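Long-range contact in DNA polymerase III subunit beta (Helicobacter pylori 26695, PDB 4S3I), which encircles DNA as a sliding clamp and tethers DNA polymerases and other proteins to it, making replication processive: residues Phe318-Phe327 against Leu341-Ile352. Sequence-based numbering, arbitrary orientation.
Sequences FHLGVNAKFF and LRCNEPSSPFLI
Leu-320 and Phe-350 meet between two sheets in the C-terminal domain of this beta sliding clamp, which has the DNA-clamp fold. Strand 318-323 belongs to one antiparallel sheet, next to strand 279-284. The hairpin of strands 338-343 and 350-354 belongs to another. The two strands 318-323 and 341-343 run at 102° to each other.

The packing is tight toward helix 324-332. CD2 of Leu-320 lies over one face of the Phe-350 ring, 3.9 Å from its centroid. CG of Phe-350 sits between its own backbone N and carbonyl carbon (chi1 60°), and the ring reaches in among Leu-320, Val-322 and Phe-327. CG1 of Val-322 touches Phe-350 CZ at 3.7 Å. CE2 of Phe-327 meets Phe-350 CE1 at 3.8 Å, the two side chains crossing at about a right angle. Phe-266 and Ile-270 of helix 263-273 also touch Phe-327, and Met-371 touches Phe-350. Leu-320, Val-322, Phe-327 and Phe-350 are all buried.

The other end is looser and nearer to solvent. Here the type I turn from Glu-345 to Ser-348 closes the hairpin. Phe-318, partly exposed, has its ring beside Cys-343, with the sulfur 4.8 Å from the ring centroid in an oblique sulfur-aromatic contact. The ring edge faces the backbone O of Asn-344. Pro-346 rests its CB against the carbonyl O of His-319. One water joins the two backbones, donating to Pro-346 O at 2.7 Å and accepting from Gly-321 N. The imidazole of His-319 is exposed, and its ND1 is hydrogen-bonded to OG1 of Thr-283.

Back at the helix end, Ile-352 adds one methyl to the apolar layer, in a CH-pi contact. Its CD1 stands over the centre of the Phe-327 ring, 3.6 Å from the centroid and 5° off the normal.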
ATOM      1  N   PHE A 318       3.186  40.639   9.815  1.00 39.49           N
ATOM      2  CA  PHE A 318       2.099  39.949  10.505  1.00 35.62           C
ATOM      3  C   PHE A 318       2.579  38.535  10.842  1.00 33.43           C
ATOM      4  O   PHE A 318       3.037  37.801   9.959  1.00 39.12           O
ATOM      5  CB  PHE A 318       0.857  39.919   9.609  1.00 36.23           C
ATOM      6  CG  PHE A 318      -0.346  39.246  10.235  1.00 44.39           C
ATOM      7  CD1 PHE A 318      -1.129  39.913  11.174  1.00 55.48           C
ATOM      8  CD2 PHE A 318      -0.713  37.961   9.850  1.00 41.35           C
ATOM      9  CE1 PHE A 318      -2.247  39.300  11.744  1.00 61.72           C
ATOM     10  CE2 PHE A 318      -1.832  37.336  10.414  1.00 49.38           C
ATOM     11  CZ  PHE A 318      -2.597  38.007  11.363  1.00 57.04           C
ATOM     12  N   HIS A 319       2.499  38.161  12.114  1.00 32.03           N
ATOM     13  CA  HIS A 319       2.952  36.844  12.547  1.00 38.12           C
ATOM     14  C   HIS A 319       1.770  35.958  12.928  1.00 41.63           C
ATOM     15  O   HIS A 319       0.904  36.373  13.705  1.00 46.35           O
ATOM     16  CB  HIS A 319       3.905  36.969  13.732  1.00 42.89           C
ATOM     17  CG  HIS A 319       5.085  37.853  13.469  1.00 53.51           C
ATOM     18  ND1 HIS A 319       6.202  37.421  12.781  1.00 58.55           N
ATOM     19  CD2 HIS A 319       5.328  39.141  13.805  1.00 56.03           C
ATOM     20  CE1 HIS A 319       7.077  38.408  12.705  1.00 57.01           C
ATOM     21  NE2 HIS A 319       6.572  39.462  13.317  1.00 57.60           N
ATOM     22  N   LEU A 320       1.738  34.739  12.389  1.00 34.08           N
ATOM     23  CA  LEU A 320       0.632  33.801  12.651  1.00 32.79           C
ATOM     24  C   LEU A 320       1.135  32.374  12.923  1.00 28.62           C
ATOM     25  O   LEU A 320       1.852  31.799  12.099  1.00 29.02           O
ATOM     26  CB  LEU A 320      -0.340  33.795  11.468  1.00 27.95           C
ATOM     27  CG  LEU A 320      -1.593  32.936  11.615  1.00 31.14           C
ATOM     28  CD1 LEU A 320      -2.524  33.528  12.670  1.00 35.09           C
ATOM     29  CD2 LEU A 320      -2.302  32.798  10.269  1.00 27.39           C
ATOM     30  N   GLY A 321       0.780  31.815  14.080  1.00 30.15           N
ATOM     31  CA  GLY A 321       1.135  30.440  14.406  1.00 30.31           C
ATOM     32  C   GLY A 321       0.076  29.493  13.866  1.00 29.00           C
ATOM     33  O   GLY A 321      -1.113  29.672  14.151  1.00 29.54           O
ATOM     34  N   VAL A 322       0.482  28.501  13.073  1.00 28.61           N
ATOM     35  CA  VAL A 322      -0.488  27.596  12.448  1.00 28.23           C
ATOM     36  C   VAL A 322      -0.162  26.114  12.603  1.00 32.91           C
ATOM     37  O   VAL A 322       1.002  25.726  12.701  1.00 28.62           O
ATOM     38  CB  VAL A 322      -0.684  27.892  10.953  1.00 27.52           C
ATOM     39  CG1 VAL A 322      -1.014  29.361  10.725  1.00 28.05           C
ATOM     40  CG2 VAL A 322       0.560  27.490  10.151  1.00 27.28           C
ATOM     41  N   ASN A 323      -1.209  25.290  12.620  1.00 29.40           N
ATOM     42  CA  ASN A 323      -1.058  23.841  12.540  1.00 28.35           C
ATOM     43  C   ASN A 323      -0.818  23.485  11.071  1.00 27.67           C
ATOM     44  O   ASN A 323      -1.625  23.813  10.193  1.00 27.21           O
ATOM     45  CB  ASN A 323      -2.307  23.138  13.099  1.00 30.12           C
ATOM     46  CG  ASN A 323      -2.248  21.610  12.973  1.00 33.56           C
ATOM     47  OD1 ASN A 323      -2.040  21.063  11.883  1.00 29.03           O
ATOM     48  ND2 ASN A 323      -2.468  20.919  14.088  1.00 38.93           N
ATOM     49  N   ALA A 324       0.307  22.824  10.808  1.00 27.71           N
ATOM     50  CA  ALA A 324       0.747  22.587   9.434  1.00 29.96           C
ATOM     51  C   ALA A 324      -0.240  21.695   8.685  1.00 28.06           C
ATOM     52  O   ALA A 324      -0.690  22.023   7.578  1.00 26.39           O
ATOM     53  CB  ALA A 324       2.153  21.976   9.432  1.00 28.64           C
ATOM     54  N   LYS A 325      -0.575  20.561   9.290  1.00 27.11           N
ATOM     55  CA  LYS A 325      -1.535  19.637   8.685  1.00 26.84           C
ATOM     56  C   LYS A 325      -2.880  20.302   8.408  1.00 26.58           C
ATOM     57  O   LYS A 325      -3.462  20.107   7.343  1.00 26.19           O
ATOM     58  CB  LYS A 325      -1.730  18.411   9.585  1.00 28.24           C
ATOM     59  CG  LYS A 325      -2.899  17.509   9.179  1.00 35.83           C
ATOM     60  CD  LYS A 325      -3.246  16.557  10.333  1.00 48.89           C
ATOM     61  CE  LYS A 325      -4.322  15.555   9.951  1.00 53.16           C
ATOM     62  NZ  LYS A 325      -4.768  14.772  11.143  1.00 58.60           N
ATOM     63  N   PHE A 326      -3.390  21.093   9.345  1.00 26.88           N
ATOM     64  CA  PHE A 326      -4.699  21.725   9.104  1.00 26.74           C
ATOM     65  C   PHE A 326      -4.599  22.699   7.937  1.00 26.28           C
ATOM     66  O   PHE A 326      -5.465  22.740   7.055  1.00 26.00           O
ATOM     67  CB  PHE A 326      -5.218  22.476  10.332  1.00 27.24           C
ATOM     68  CG  PHE A 326      -5.487  21.600  11.530  1.00 27.83           C
ATOM     69  CD1 PHE A 326      -5.418  20.213  11.440  1.00 27.84           C
ATOM     70  CD2 PHE A 326      -5.811  22.173  12.749  1.00 39.03           C
ATOM     71  CE1 PHE A 326      -5.661  19.415  12.552  1.00 34.18           C
ATOM     72  CE2 PHE A 326      -6.060  21.383  13.864  1.00 45.72           C
ATOM     73  CZ  PHE A 326      -5.985  20.005  13.765  1.00 41.94           C
ATOM     74  N   PHE A 327      -3.534  23.489   7.932  1.00 26.27           N
ATOM     75  CA  PHE A 327      -3.363  24.487   6.890  1.00 25.93           C
ATOM     76  C   PHE A 327      -3.282  23.782   5.545  1.00 25.57           C
ATOM     77  O   PHE A 327      -3.912  24.193   4.569  1.00 25.34           O
ATOM     78  CB  PHE A 327      -2.083  25.293   7.149  1.00 26.05           C
ATOM     79  CG  PHE A 327      -2.117  26.694   6.593  1.00 26.14           C
ATOM     80  CD1 PHE A 327      -1.983  26.919   5.227  1.00 26.24           C
ATOM     81  CD2 PHE A 327      -2.280  27.791   7.444  1.00 26.16           C
ATOM     82  CE1 PHE A 327      -1.998  28.232   4.694  1.00 27.50           C
ATOM     83  CE2 PHE A 327      -2.306  29.100   6.936  1.00 26.13           C
ATOM     84  CZ  PHE A 327      -2.164  29.319   5.548  1.00 25.71           C
ATOM     85  N   LEU A 341      -6.411  34.326   2.631  1.00 25.99           N
ATOM     86  CA  LEU A 341      -6.269  34.096   4.054  1.00 26.12           C
ATOM     87  C   LEU A 341      -6.856  35.311   4.764  1.00 29.84           C
ATOM     88  O   LEU A 341      -6.344  36.426   4.607  1.00 32.25           O
ATOM     89  CB  LEU A 341      -4.784  33.952   4.404  1.00 25.99           C
ATOM     90  CG  LEU A 341      -4.448  33.966   5.891  1.00 26.88           C
ATOM     91  CD1 LEU A 341      -5.030  32.745   6.545  1.00 31.01           C
ATOM     92  CD2 LEU A 341      -2.927  34.005   6.113  1.00 27.89           C
ATOM     93  N   ARG A 342      -7.932  35.115   5.524  1.00 28.04           N
ATOM     94  CA  ARG A 342      -8.564  36.221   6.246  1.00 27.31           C
ATOM     95  C   ARG A 342      -8.295  36.118   7.738  1.00 27.64           C
ATOM     96  O   ARG A 342      -8.557  35.084   8.363  1.00 33.03           O
ATOM     97  CB  ARG A 342     -10.083  36.255   6.001  1.00 28.48           C
ATOM     98  CG  ARG A 342     -10.499  36.256   4.550  1.00 29.96           C
ATOM     99  CD  ARG A 342     -11.978  36.625   4.397  1.00 27.93           C
ATOM    100  NE  ARG A 342     -12.465  36.324   3.052  1.00 36.55           N
ATOM    101  CZ  ARG A 342     -12.302  37.123   1.998  1.00 44.82           C
ATOM    102  NH1 ARG A 342     -11.673  38.287   2.130  1.00 40.90           N
ATOM    103  NH2 ARG A 342     -12.770  36.761   0.808  1.00 41.93           N
ATOM    104  N   CYS A 343      -7.795  37.202   8.322  1.00 27.89           N
ATOM    105  CA  CYS A 343      -7.355  37.184   9.717  1.00 28.28           C
ATOM    106  C   CYS A 343      -7.851  38.392  10.499  1.00 35.96           C
ATOM    107  O   CYS A 343      -8.115  39.458   9.932  1.00 36.47           O
ATOM    108  CB  CYS A 343      -5.826  37.220   9.794  1.00 35.79           C
ATOM    109  SG  CYS A 343      -4.930  35.871   8.989  1.00 45.88           S
ATOM    110  N   ASN A 344      -7.947  38.214  11.810  1.00 38.70           N
ATOM    111  CA  ASN A 344      -8.056  39.329  12.734  1.00 39.68           C
ATOM    112  C   ASN A 344      -6.797  39.310  13.588  1.00 42.46           C
ATOM    113  O   ASN A 344      -5.693  39.347  13.054  1.00 45.57           O
ATOM    114  CB  ASN A 344      -9.330  39.211  13.576  1.00 39.56           C
ATOM    115  CG  ASN A 344     -10.578  39.398  12.749  1.00 42.12           C
ATOM    116  OD1 ASN A 344     -10.702  40.386  12.020  1.00 40.61           O
ATOM    117  ND2 ASN A 344     -11.493  38.436  12.820  1.00 43.33           N
ATOM    118  N   GLU A 345      -6.949  39.218  14.903  1.00 52.28           N
ATOM    119  CA  GLU A 345      -5.790  39.094  15.786  1.00 60.21           C
ATOM    120  C   GLU A 345      -5.109  37.721  15.622  1.00 54.44           C
ATOM    121  O   GLU A 345      -5.763  36.737  15.252  1.00 43.10           O
ATOM    122  CB  GLU A 345      -6.206  39.328  17.243  1.00 73.27           C
ATOM    123  CG  GLU A 345      -5.340  40.336  17.992  1.00 87.29           C
ATOM    124  CD  GLU A 345      -5.147  41.638  17.229  1.00 95.31           C
ATOM    125  OE1 GLU A 345      -3.978  42.036  17.023  1.00 95.48           O
ATOM    126  OE2 GLU A 345      -6.161  42.262  16.840  1.00 96.55           O
ATOM    127  N   PRO A 346      -3.788  37.656  15.879  1.00 50.12           N
ATOM    128  CA  PRO A 346      -3.037  36.405  15.722  1.00 47.06           C
ATOM    129  C   PRO A 346      -3.534  35.312  16.644  1.00 44.01           C
ATOM    130  O   PRO A 346      -3.236  34.147  16.390  1.00 42.07           O
ATOM    131  CB  PRO A 346      -1.616  36.792  16.152  1.00 49.65           C
ATOM    132  CG  PRO A 346      -1.517  38.236  15.865  1.00 56.01           C
ATOM    133  CD  PRO A 346      -2.892  38.795  16.151  1.00 56.78           C
ATOM    134  N   SER A 347      -4.237  35.687  17.711  1.00 39.97           N
ATOM    135  CA  SER A 347      -4.783  34.722  18.659  1.00 46.30           C
ATOM    136  C   SER A 347      -6.212  34.331  18.268  1.00 43.10           C
ATOM    137  O   SER A 347      -6.827  33.476  18.908  1.00 44.66           O
ATOM    138  CB  SER A 347      -4.777  35.311  20.068  1.00 53.53           C
ATOM    139  OG  SER A 347      -5.451  36.559  20.081  1.00 56.87           O
ATOM    140  N   SER A 348      -6.721  34.963  17.213  1.00 37.82           N
ATOM    141  CA  SER A 348      -8.091  34.752  16.745  1.00 40.41           C
ATOM    142  C   SER A 348      -8.167  33.770  15.578  1.00 37.14           C
ATOM    143  O   SER A 348      -7.230  33.669  14.787  1.00 37.34           O
ATOM    144  CB  SER A 348      -8.733  36.083  16.326  1.00 42.29           C
ATOM    145  OG  SER A 348      -9.051  36.871  17.453  1.00 50.98           O
ATOM    146  N   PRO A 349      -9.298  33.050  15.470  1.00 38.30           N
ATOM    147  CA  PRO A 349      -9.555  32.141  14.347  1.00 34.53           C
ATOM    148  C   PRO A 349      -9.365  32.836  13.007  1.00 33.27           C
ATOM    149  O   PRO A 349      -9.733  34.010  12.860  1.00 30.25           O
ATOM    150  CB  PRO A 349     -11.032  31.778  14.526  1.00 42.20           C
ATOM    151  CG  PRO A 349     -11.258  31.866  16.009  1.00 44.02           C
ATOM    152  CD  PRO A 349     -10.353  32.973  16.501  1.00 43.33           C
ATOM    153  N   PHE A 350      -8.805  32.125  12.035  1.00 28.88           N
ATOM    154  CA  PHE A 350      -8.649  32.691  10.706  1.00 28.31           C
ATOM    155  C   PHE A 350      -9.255  31.782   9.654  1.00 27.90           C
ATOM    156  O   PHE A 350      -9.488  30.598   9.900  1.00 27.91           O
ATOM    157  CB  PHE A 350      -7.175  32.945  10.388  1.00 35.22           C
ATOM    158  CG  PHE A 350      -6.317  31.707  10.418  1.00 33.50           C
ATOM    159  CD1 PHE A 350      -6.072  30.974   9.258  1.00 27.13           C
ATOM    160  CD2 PHE A 350      -5.735  31.290  11.605  1.00 32.45           C
ATOM    161  CE1 PHE A 350      -5.248  29.836   9.290  1.00 26.98           C
ATOM    162  CE2 PHE A 350      -4.921  30.158  11.649  1.00 32.69           C
ATOM    163  CZ  PHE A 350      -4.680  29.432  10.489  1.00 28.93           C
ATOM    164  N   LEU A 351      -9.475  32.335   8.469  1.00 27.58           N
ATOM    165  CA  LEU A 351     -10.240  31.656   7.442  1.00 29.52           C
ATOM    166  C   LEU A 351      -9.377  31.428   6.218  1.00 33.30           C
ATOM    167  O   LEU A 351      -8.587  32.297   5.838  1.00 29.41           O
ATOM    168  CB  LEU A 351     -11.469  32.502   7.062  1.00 31.91           C
ATOM    169  CG  LEU A 351     -12.548  31.846   6.190  1.00 34.73           C
ATOM    170  CD1 LEU A 351     -13.372  30.878   7.028  1.00 29.94           C
ATOM    171  CD2 LEU A 351     -13.449  32.868   5.505  1.00 39.33           C
ATOM    172  N   ILE A 352      -9.526  30.260   5.598  1.00 26.49           N
ATOM    173  CA  ILE A 352      -8.888  29.986   4.309  1.00 26.06           C
ATOM    174  C   ILE A 352      -9.974  29.664   3.304  1.00 31.45           C
ATOM    175  O   ILE A 352     -10.840  28.839   3.578  1.00 28.01           O
ATOM    176  CB  ILE A 352      -7.879  28.808   4.424  1.00 25.80           C
ATOM    177  CG1 ILE A 352      -6.645  29.252   5.214  1.00 30.06           C
ATOM    178  CG2 ILE A 352      -7.451  28.300   3.041  1.00 25.47           C
ATOM    179  CD1 ILE A 352      -5.707  28.119   5.583  1.00 29.63           C
TER
HETATM  180  O   HOH W   1      -0.855  32.986  16.144  1.00 29.09           O